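Long-range contacts in mitochondrial association factor 1 (Toxoplasma gondii, PDB 6BXS), which is encoded at a parasite locus required for direct manipulation of host mitochondria and has a macro-domain fold, a type often linked to ADP-ribose recognition: residues R118-S123 and H150-E155; E72-N77 and P154-H159; S138-N143 and G175-S180. All coordinates share one frame; numbering follows the deposited sequence.

Contact 1. Residues R118-S123 and H150-E155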
loop_
_atom_site.group_PDB
_atom_site.type_symbol
_atom_site.label_atom_id
_atom_site.label_comp_id
_atom_site.label_asym_id
_atom_site.label_seq_id
_atom_site.Cartn_x
_atom_site.Cartn_y
_atom_site.Cartn_z
ATOM N N ARG A 118 -7.222 -20.122 2.763
ATOM C CA ARG A 118 -8.185 -20.130 1.665
ATOM C C ARG A 118 -8.200 -18.774 0.964
ATOM O O ARG A 118 -8.844 -18.608 -0.074
ATOM C CB ARG A 118 -9.593 -20.466 2.170
ATOM C CG ARG A 118 -9.656 -21.569 3.216
ATOM C CD ARG A 118 -10.830 -22.505 2.959
ATOM N NE ARG A 118 -11.196 -23.281 4.144
ATOM C CZ ARG A 118 -12.233 -23.020 4.940
ATOM N NH1 ARG A 118 -13.041 -21.994 4.698
ATOM N NH2 ARG A 118 -12.467 -23.796 5.989
ATOM N N VAL A 119 -7.488 -17.809 1.541
ATOM C CA VAL A 119 -7.486 -16.437 1.045
ATOM C C VAL A 119 -6.188 -16.110 0.313
ATOM O O VAL A 119 -6.208 -15.602 -0.808
ATOM C CB VAL A 119 -7.680 -15.433 2.201
ATOM C CG1 VAL A 119 -7.544 -13.998 1.706
ATOM C CG2 VAL A 119 -9.038 -15.643 2.865
ATOM N N PHE A 120 -5.064 -16.400 0.963
ATOM C CA PHE A 120 -3.751 -16.030 0.444
ATOM C C PHE A 120 -3.014 -17.224 -0.149
ATOM O O PHE A 120 -2.870 -18.257 0.500
ATOM C CB PHE A 120 -2.910 -15.402 1.555
ATOM C CG PHE A 120 -3.586 -14.253 2.245
ATOM C CD1 PHE A 120 -3.691 -13.023 1.622
ATOM C CD2 PHE A 120 -4.115 -14.403 3.517
ATOM C CE1 PHE A 120 -4.312 -11.962 2.250
ATOM C CE2 PHE A 120 -4.737 -13.345 4.151
ATOM C CZ PHE A 120 -4.835 -12.124 3.517
ATOM N N ALA A 121 -2.547 -17.069 -1.385
ATOM C CA ALA A 121 -1.761 -18.100 -2.058
ATOM C C ALA A 121 -0.309 -18.064 -1.597
ATOM O O ALA A 121 0.313 -19.103 -1.373
ATOM C CB ALA A 121 -1.835 -17.922 -3.564
ATOM N N ARG A 122 0.229 -16.855 -1.479
ATOM C CA ARG A 122 1.592 -16.662 -1.005
ATOM C C ARG A 122 1.718 -15.271 -0.403
ATOM O O ARG A 122 1.062 -14.334 -0.858
ATOM C CB ARG A 122 2.592 -16.855 -2.142
ATOM C CG ARG A 122 4.000 -17.163 -1.667
ATOM C CD ARG A 122 4.737 -18.028 -2.662
ATOM N NE ARG A 122 5.978 -18.564 -2.102
ATOM C CZ ARG A 122 6.197 -19.842 -1.791
ATOM N NH1 ARG A 122 5.267 -20.769 -1.986
ATOM N NH2 ARG A 122 7.372 -20.197 -1.286
ATOM N N SER A 123 2.555 -15.143 0.623
ATOM C CA SER A 123 2.657 -13.899 1.378
ATOM C C SER A 123 4.102 -13.471 1.577
ATOM O O SER A 123 4.965 -14.287 1.904
ATOM C CB SER A 123 1.967 -14.048 2.734
ATOM O OG SER A 123 0.606 -14.399 2.568
ATOM N N HIS A 150 0.773 -9.781 -0.908
ATOM C CA HIS A 150 0.059 -11.056 -0.943
ATOM C C HIS A 150 -0.416 -11.404 -2.347
ATOM O O HIS A 150 -1.022 -10.579 -3.029
ATOM C CB HIS A 150 -1.154 -11.026 -0.008
ATOM C CG HIS A 150 -0.827 -10.671 1.409
ATOM N ND1 HIS A 150 -0.282 -11.573 2.296
ATOM C CD2 HIS A 150 -0.992 -9.517 2.097
ATOM C CE1 HIS A 150 -0.112 -10.985 3.469
ATOM N NE2 HIS A 150 -0.535 -9.738 3.374
ATOM N N ILE A 151 -0.138 -12.632 -2.768
ATOM C CA ILE A 151 -0.789 -13.201 -3.938
ATOM C C ILE A 151 -2.074 -13.872 -3.472
ATOM O O ILE A 151 -2.033 -14.842 -2.720
ATOM C CB ILE A 151 0.103 -14.222 -4.668
ATOM C CG1 ILE A 151 1.447 -13.587 -5.029
ATOM C CG2 ILE A 151 -0.608 -14.739 -5.916
ATOM C CD1 ILE A 151 2.416 -14.529 -5.717
ATOM N N LEU A 152 -3.210 -13.348 -3.916
ATOM C CA LEU A 152 -4.508 -13.865 -3.501
ATOM C C LEU A 152 -4.875 -15.126 -4.270
ATOM O O LEU A 152 -4.496 -15.289 -5.430
ATOM C CB LEU A 152 -5.589 -12.801 -3.701
ATOM C CG LEU A 152 -5.421 -11.504 -2.907
ATOM C CD1 LEU A 152 -6.466 -10.489 -3.344
ATOM C CD2 LEU A 152 -5.518 -11.760 -1.410
ATOM N N LYS A 153 -5.615 -16.020 -3.619
ATOM C CA LYS A 153 -6.117 -17.209 -4.296
ATOM C C LYS A 153 -7.184 -16.781 -5.302
ATOM O O LYS A 153 -7.802 -15.728 -5.137
ATOM C CB LYS A 153 -6.688 -18.219 -3.300
ATOM C CG LYS A 153 -5.701 -18.681 -2.236
ATOM C CD LYS A 153 -6.186 -19.946 -1.546
ATOM C CE LYS A 153 -5.486 -21.182 -2.091
ATOM N NZ LYS A 153 -4.135 -21.361 -1.493
ATOM N N PRO A 154 -7.400 -17.591 -6.352
ATOM C CA PRO A 154 -8.369 -17.222 -7.392
ATOM C C PRO A 154 -9.777 -16.992 -6.851
ATOM O O PRO A 154 -10.540 -16.222 -7.431
ATOM C CB PRO A 154 -8.347 -18.429 -8.338
ATOM C CG PRO A 154 -7.031 -19.076 -8.104
ATOM C CD PRO A 154 -6.729 -18.867 -6.656
ATOM N N GLU A 155 -10.115 -17.647 -5.745
ATOM C CA GLU A 155 -11.482 -17.592 -5.236
ATOM C C GLU A 155 -11.758 -16.350 -4.383
ATOM O O GLU A 155 -12.873 -16.177 -3.892
ATOM C CB GLU A 155 -11.801 -18.846 -4.425
ATOM C CG GLU A 155 -11.616 -20.150 -5.188
ATOM C CD GLU A 155 -10.177 -20.636 -5.197
ATOM O OE1 GLU A 155 -9.282 -19.890 -4.746
ATOM O OE2 GLU A 155 -9.944 -21.773 -5.659
#
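The backbone N-H groups of A121 and R122 both turn to one acceptor, the carbonyl oxygen of I151. A121 N lies 2.6 Å from I151 O, nearly in line with the carbonyl bond, while R122 N is longer at 3.3 Å from I151 O but uses a lone pair in the carbonyl plane. In return I151 N donates to R122 O (2.8 Å). Further along, K153 N reaches V119 O at 2.9 Å with an almost perfectly straight N-H...O angle of 179°.

One polar side-chain bond crosses the strands. S123 OG lies in the plane of the H150 ring, at its edge, 3.0 Å from H150 ND1, and either may donate. S113 also bonds S123 OG, and Q94 takes H150 NE2, so both ring nitrogens have partners that fix the imidazole's rotation.

Apolar contacts gather beside this pair. With CG anti to the carbonyl carbon (chi1 -54°), the F120 ring leans obliquely on the H150 ring, centroids 4.6 Å apart and planes at 39°, with F120 CE1 over one imidazole face, offset toward the rim. L152 CD2 packs alongside F120 CD1 and CE1, and V119 CG1 sits over the centre of the F120 ring; I93 of helix 83-103 adds to the packing. K153 lays its chain across the R118-V119 backbone, CD 3.3 Å from R118 O, and NZ goes on to bond G114 O.

The two residues A121 and R122 opposite I151 make a classic beta bulge, which shifts the register by one where antiparallel strands 120-126 and 147-152 pair in the mixed sheet.

Contact 2. Residues E72-N77 and P154-H159. With SO4 (sulfate ion), chain E.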
loop_
_atom_site.group_PDB
_atom_site.type_symbol
_atom_site.label_atom_id
_atom_site.label_comp_id
_atom_site.label_asym_id
_atom_site.label_seq_id
_atom_site.Cartn_x
_atom_site.Cartn_y
_atom_site.Cartn_z
ATOM N N GLU A 72 -16.677 -10.579 -0.088
ATOM C CA GLU A 72 -17.740 -10.665 -1.087
ATOM C C GLU A 72 -17.370 -11.651 -2.190
ATOM O O GLU A 72 -18.190 -12.467 -2.606
ATOM C CB GLU A 72 -18.026 -9.291 -1.698
ATOM C CG GLU A 72 -19.346 -9.233 -2.471
ATOM C CD GLU A 72 -19.322 -8.268 -3.648
ATOM O OE1 GLU A 72 -18.266 -8.129 -4.302
ATOM O OE2 GLU A 72 -20.372 -7.650 -3.923
ATOM N N GLU A 73 -16.132 -11.567 -2.663
ATOM C CA GLU A 73 -15.660 -12.450 -3.721
ATOM C C GLU A 73 -15.568 -13.890 -3.224
ATOM O O GLU A 73 -15.803 -14.832 -3.981
ATOM C CB GLU A 73 -14.300 -11.980 -4.242
ATOM C CG GLU A 73 -13.812 -12.732 -5.470
ATOM C CD GLU A 73 -14.697 -12.513 -6.684
ATOM O OE1 GLU A 73 -15.285 -11.416 -6.808
ATOM O OE2 GLU A 73 -14.805 -13.440 -7.515
ATOM N N ALA A 74 -15.229 -14.056 -1.949
ATOM C CA ALA A 74 -15.159 -15.382 -1.342
ATOM C C ALA A 74 -16.539 -16.032 -1.309
ATOM O O ALA A 74 -16.690 -17.203 -1.655
ATOM C CB ALA A 74 -14.582 -15.296 0.065
ATOM N N ARG A 75 -17.541 -15.263 -0.890
ATOM C CA ARG A 75 -18.912 -15.759 -0.820
ATOM C C ARG A 75 -19.430 -16.062 -2.220
ATOM O O ARG A 75 -20.135 -17.048 -2.438
ATOM C CB ARG A 75 -19.823 -14.736 -0.135
ATOM C CG ARG A 75 -21.037 -15.347 0.548
ATOM C CD ARG A 75 -20.659 -15.966 1.883
ATOM N NE ARG A 75 -20.285 -14.950 2.864
ATOM C CZ ARG A 75 -19.633 -15.199 3.996
ATOM N NH1 ARG A 75 -19.265 -16.437 4.301
ATOM N NH2 ARG A 75 -19.342 -14.205 4.824
ATOM N N ARG A 76 -19.074 -15.196 -3.163
ATOM C CA ARG A 76 -19.452 -15.361 -4.560
ATOM C C ARG A 76 -18.947 -16.693 -5.107
ATOM O O ARG A 76 -19.674 -17.412 -5.794
ATOM C CB ARG A 76 -18.902 -14.199 -5.388
ATOM C CG ARG A 76 -19.296 -14.215 -6.851
ATOM C CD ARG A 76 -18.904 -12.907 -7.520
ATOM N NE ARG A 76 -19.752 -11.800 -7.089
ATOM C CZ ARG A 76 -19.478 -10.515 -7.295
ATOM N NH1 ARG A 76 -20.315 -9.583 -6.864
ATOM N NH2 ARG A 76 -18.365 -10.159 -7.925
ATOM N N ASN A 77 -17.698 -17.019 -4.785
ATOM C CA ASN A 77 -17.092 -18.278 -5.204
ATOM C C ASN A 77 -17.397 -19.410 -4.225
ATOM O O ASN A 77 -16.769 -20.468 -4.267
ATOM C CB ASN A 77 -15.582 -18.102 -5.355
ATOM C CG ASN A 77 -15.221 -17.091 -6.424
ATOM O OD1 ASN A 77 -15.712 -17.163 -7.550
ATOM N ND2 ASN A 77 -14.376 -16.130 -6.070
ATOM N N PRO A 154 -7.400 -17.591 -6.352
ATOM C CA PRO A 154 -8.369 -17.222 -7.392
ATOM C C PRO A 154 -9.777 -16.992 -6.851
ATOM O O PRO A 154 -10.540 -16.222 -7.431
ATOM C CB PRO A 154 -8.347 -18.429 -8.338
ATOM C CG PRO A 154 -7.031 -19.076 -8.104
ATOM C CD PRO A 154 -6.729 -18.867 -6.656
ATOM N N GLU A 155 -10.115 -17.647 -5.745
ATOM C CA GLU A 155 -11.482 -17.592 -5.236
ATOM C C GLU A 155 -11.758 -16.350 -4.383
ATOM O O GLU A 155 -12.873 -16.177 -3.892
ATOM C CB GLU A 155 -11.801 -18.846 -4.425
ATOM C CG GLU A 155 -11.616 -20.150 -5.188
ATOM C CD GLU A 155 -10.177 -20.636 -5.197
ATOM O OE1 GLU A 155 -9.282 -19.890 -4.746
ATOM O OE2 GLU A 155 -9.944 -21.773 -5.659
ATOM N N VAL A 156 -10.754 -15.491 -4.207
ATOM C CA VAL A 156 -10.958 -14.199 -3.549
ATOM C C VAL A 156 -10.404 -13.056 -4.400
ATOM O O VAL A 156 -10.326 -11.914 -3.948
ATOM C CB VAL A 156 -10.299 -14.152 -2.153
ATOM C CG1 VAL A 156 -10.815 -15.288 -1.282
ATOM C CG2 VAL A 156 -8.785 -14.205 -2.261
ATOM N N THR A 157 -10.020 -13.369 -5.632
ATOM C CA THR A 157 -9.457 -12.372 -6.538
ATOM C C THR A 157 -10.545 -11.417 -7.031
ATOM O O THR A 157 -11.500 -11.862 -7.664
ATOM C CB THR A 157 -8.784 -13.041 -7.746
ATOM O OG1 THR A 157 -7.761 -13.937 -7.291
ATOM C CG2 THR A 157 -8.166 -11.999 -8.673
ATOM N N PRO A 158 -10.405 -10.107 -6.743
ATOM C CA PRO A 158 -11.418 -9.112 -7.121
ATOM C C PRO A 158 -11.870 -9.188 -8.581
ATOM O O PRO A 158 -11.040 -9.210 -9.490
ATOM C CB PRO A 158 -10.709 -7.779 -6.852
ATOM C CG PRO A 158 -9.773 -8.081 -5.755
ATOM C CD PRO A 158 -9.299 -9.488 -5.988
ATOM N N HIS A 159 -13.185 -9.235 -8.781
ATOM C CA HIS A 159 -13.785 -9.272 -10.114
ATOM C C HIS A 159 -13.387 -10.522 -10.894
ATOM O O HIS A 159 -13.567 -10.580 -12.109
ATOM C CB HIS A 159 -13.400 -8.016 -10.902
ATOM C CG HIS A 159 -13.566 -6.747 -10.125
ATOM N ND1 HIS A 159 -14.783 -6.335 -9.631
ATOM C CD2 HIS A 159 -12.668 -5.804 -9.753
ATOM C CE1 HIS A 159 -14.630 -5.190 -8.987
ATOM N NE2 HIS A 159 -13.356 -4.847 -9.046
HETATM S S SO4 E . -13.824 -2.630 -5.615
HETATM O O1 SO4 E . -14.153 -3.790 -4.791
HETATM O O2 SO4 E . -13.463 -1.510 -4.749
HETATM O O3 SO4 E . -14.977 -2.258 -6.430
HETATM O O4 SO4 E . -12.700 -2.958 -6.488
#
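N77, the first residue to leave helix 61-76, points its side-chain amide at the loop and bonds the backbone of E155. N77 ND2 is 2.6 Å from E155 O with an N-H...O angle of 160°. The acceptor lies near the amide plane of N77, yet the donor stands well above the carbonyl plane of E155, 58° out of it. The same carbonyl oxygen also receives a CA-H contact from A74, its CA 3.5 Å from E155 O.

E73 comes at the loop from one turn earlier. Its CG, anti to the backbone N (chi1 -172°), lays the methylene on the loop backbone: E73 CG lies 3.3 Å from T157 O and also touches the carbonyl carbon of V156. The bend at chi2 then turns CD and its carboxylate back toward N77 and R76. N77 ND2 donates to E73 OE2 at 3.1 Å, on the anti side and somewhat out of the carboxylate plane, while R76 NH2 forms a salt bridge with E73 OE1 at 3.5 Å. R76 would partly offset the charge of this buried acid. Between E73 and N77, A74 CB meets V156 CG1 at 4.0 Å, a small apolar contact next to L81.

Farther along the loop, H159 NE2 bonds Y37 O as well as sulfate O4, the latter at 3.2 Å. The ion, probably from the crystallisation liquor, is also held by R29, T69 and the backbone N atoms of L36 and Y37.

Here the C-terminal end of helix 61-76 packs on the loop joining strands 147-152 and 166-170 at the periphery of the macro-domain fold, with N77 tying helix end to loop backbone.

Contact 3. Residues S138-N143 and G175-S180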
loop_
_atom_site.group_PDB
_atom_site.type_symbol
_atom_site.label_atom_id
_atom_site.label_comp_id
_atom_site.label_asym_id
_atom_site.label_seq_id
_atom_site.Cartn_x
_atom_site.Cartn_y
_atom_site.Cartn_z
ATOM N N SER A 138 5.907 4.889 20.238
ATOM C CA SER A 138 4.980 5.525 21.165
ATOM C C SER A 138 4.302 6.752 20.554
ATOM O O SER A 138 3.213 7.135 20.985
ATOM C CB SER A 138 5.707 5.924 22.453
ATOM O OG SER A 138 6.646 6.956 22.208
ATOM N N GLU A 139 4.938 7.363 19.556
ATOM C CA GLU A 139 4.379 8.550 18.907
ATOM C C GLU A 139 3.895 8.273 17.482
ATOM O O GLU A 139 3.001 8.961 16.987
ATOM C CB GLU A 139 5.406 9.687 18.887
ATOM C CG GLU A 139 6.783 9.296 18.368
ATOM C CD GLU A 139 7.657 10.500 18.057
ATOM O OE1 GLU A 139 7.107 11.591 17.797
ATOM O OE2 GLU A 139 8.897 10.358 18.076
ATOM N N THR A 140 4.477 7.273 16.828
ATOM C CA THR A 140 4.117 6.950 15.447
ATOM C C THR A 140 3.079 5.835 15.357
ATOM O O THR A 140 2.357 5.730 14.365
ATOM C CB THR A 140 5.344 6.509 14.625
ATOM O OG1 THR A 140 5.798 5.233 15.095
ATOM C CG2 THR A 140 6.470 7.530 14.729
ATOM N N GLY A 141 3.011 5.009 16.396
ATOM C CA GLY A 141 2.269 3.762 16.347
ATOM C C GLY A 141 3.251 2.638 16.080
ATOM O O GLY A 141 4.367 2.895 15.623
ATOM N N LYS A 142 2.854 1.400 16.365
ATOM C CA LYS A 142 3.770 0.270 16.235
ATOM C C LYS A 142 3.634 -0.392 14.863
ATOM O O LYS A 142 2.591 -0.297 14.217
ATOM C CB LYS A 142 3.528 -0.749 17.357
ATOM C CG LYS A 142 2.540 -1.858 17.035
ATOM C CD LYS A 142 2.348 -2.784 18.231
ATOM C CE LYS A 142 1.301 -3.855 17.954
ATOM N NZ LYS A 142 -0.058 -3.274 17.752
ATOM N N ASN A 143 4.709 -1.050 14.435
ATOM C CA ASN A 143 4.779 -1.740 13.145
ATOM C C ASN A 143 4.724 -0.783 11.957
ATOM O O ASN A 143 4.368 -1.181 10.848
ATOM C CB ASN A 143 3.657 -2.774 13.016
ATOM C CG ASN A 143 3.651 -3.769 14.156
ATOM O OD1 ASN A 143 4.702 -4.151 14.666
ATOM N ND2 ASN A 143 2.460 -4.194 14.561
ATOM N N GLY A 175 -0.334 10.732 12.746
ATOM C CA GLY A 175 -0.079 12.128 12.440
ATOM C C GLY A 175 0.440 12.970 13.590
ATOM O O GLY A 175 1.128 13.965 13.364
ATOM N N ASN A 176 0.121 12.583 14.821
ATOM C CA ASN A 176 0.538 13.362 15.984
ATOM C C ASN A 176 2.022 13.186 16.295
ATOM O O ASN A 176 2.570 13.881 17.151
ATOM C CB ASN A 176 -0.298 12.988 17.210
ATOM C CG ASN A 176 -1.716 13.519 17.130
ATOM O OD1 ASN A 176 -2.139 14.041 16.097
ATOM N ND2 ASN A 176 -2.459 13.387 18.223
ATOM N N ALA A 177 2.669 12.248 15.608
ATOM C CA ALA A 177 4.121 12.132 15.675
ATOM C C ALA A 177 4.743 13.448 15.224
ATOM O O ALA A 177 4.203 14.120 14.346
ATOM C CB ALA A 177 4.616 10.980 14.811
ATOM N N SER A 178 5.864 13.821 15.831
ATOM C CA SER A 178 6.539 15.064 15.476
ATOM C C SER A 178 6.983 15.013 14.016
ATOM O O SER A 178 7.175 13.931 13.460
ATOM C CB SER A 178 7.737 15.311 16.395
ATOM O OG SER A 178 8.721 14.306 16.232
ATOM N N ASP A 179 7.134 16.183 13.401
ATOM C CA ASP A 179 7.457 16.277 11.979
ATOM C C ASP A 179 8.689 15.458 11.613
ATOM O O ASP A 179 8.693 14.742 10.613
ATOM C CB ASP A 179 7.674 17.738 11.578
ATOM C CG ASP A 179 6.407 18.565 11.665
ATOM O OD1 ASP A 179 5.316 17.980 11.836
ATOM O OD2 ASP A 179 6.498 19.806 11.552
ATOM N N SER A 180 9.729 15.563 12.434
ATOM C CA SER A 180 10.982 14.868 12.175
ATOM C C SER A 180 10.780 13.354 12.137
ATOM O O SER A 180 11.245 12.681 11.216
ATOM C CB SER A 180 12.018 15.233 13.238
ATOM O OG SER A 180 13.305 14.765 12.875
#
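The N-terminus of helix 179-202, with S178 at its N-cap position, is met here by the short helix 137-140 of the macro domain. The link is carried by the E139 side chain: S178 N donates to E139 OE1 at 3.2 Å, the N-H...O angle being 167°, and the oxygen is approached nearly along its C-O bond. E139 places CG between its backbone N and carbonyl carbon, the crowded position (chi1 50°), and the chain runs extended from there, which carries the carboxylate across to the start of the other helix. The positive end of the helix dipole would be expected to stabilise the carboxylate. S178 OG lies 3.5 Å from E139 OE1.

A177 packs beside this bond. Its CB points at the short helix and touches E139 O at 3.4 Å and T140 CG2 at 3.9 Å. From elsewhere, R228 reinforces the same corner: it bonds G175 O and A177 O and forms a salt bridge with D179. At the end of the short helix, T140 OG1 donates to G141 O at 2.8 Å, in the carbonyl plane and on a lone pair.

Contacts 1 and 2 are neighbours, their centres about 11 Å apart. They share P154 and E155, so the loop leaving strand 147-152 passes directly from the bulged strand pair to the end of helix 61-76; V156 and P158 of contact 2 pack on V119 and L152 of contact 1. Contact 3 lies on the other side of the chain's centre, its own centre about 32 Å from that of contact 1 and 36 Å from that of contact 2. Yet the chain links them: strand 120-126, helix 137-140 and strand 147-152 follow one another, and the segments alternate. The three contacts join separate parts of one domain on opposite sides of its centre.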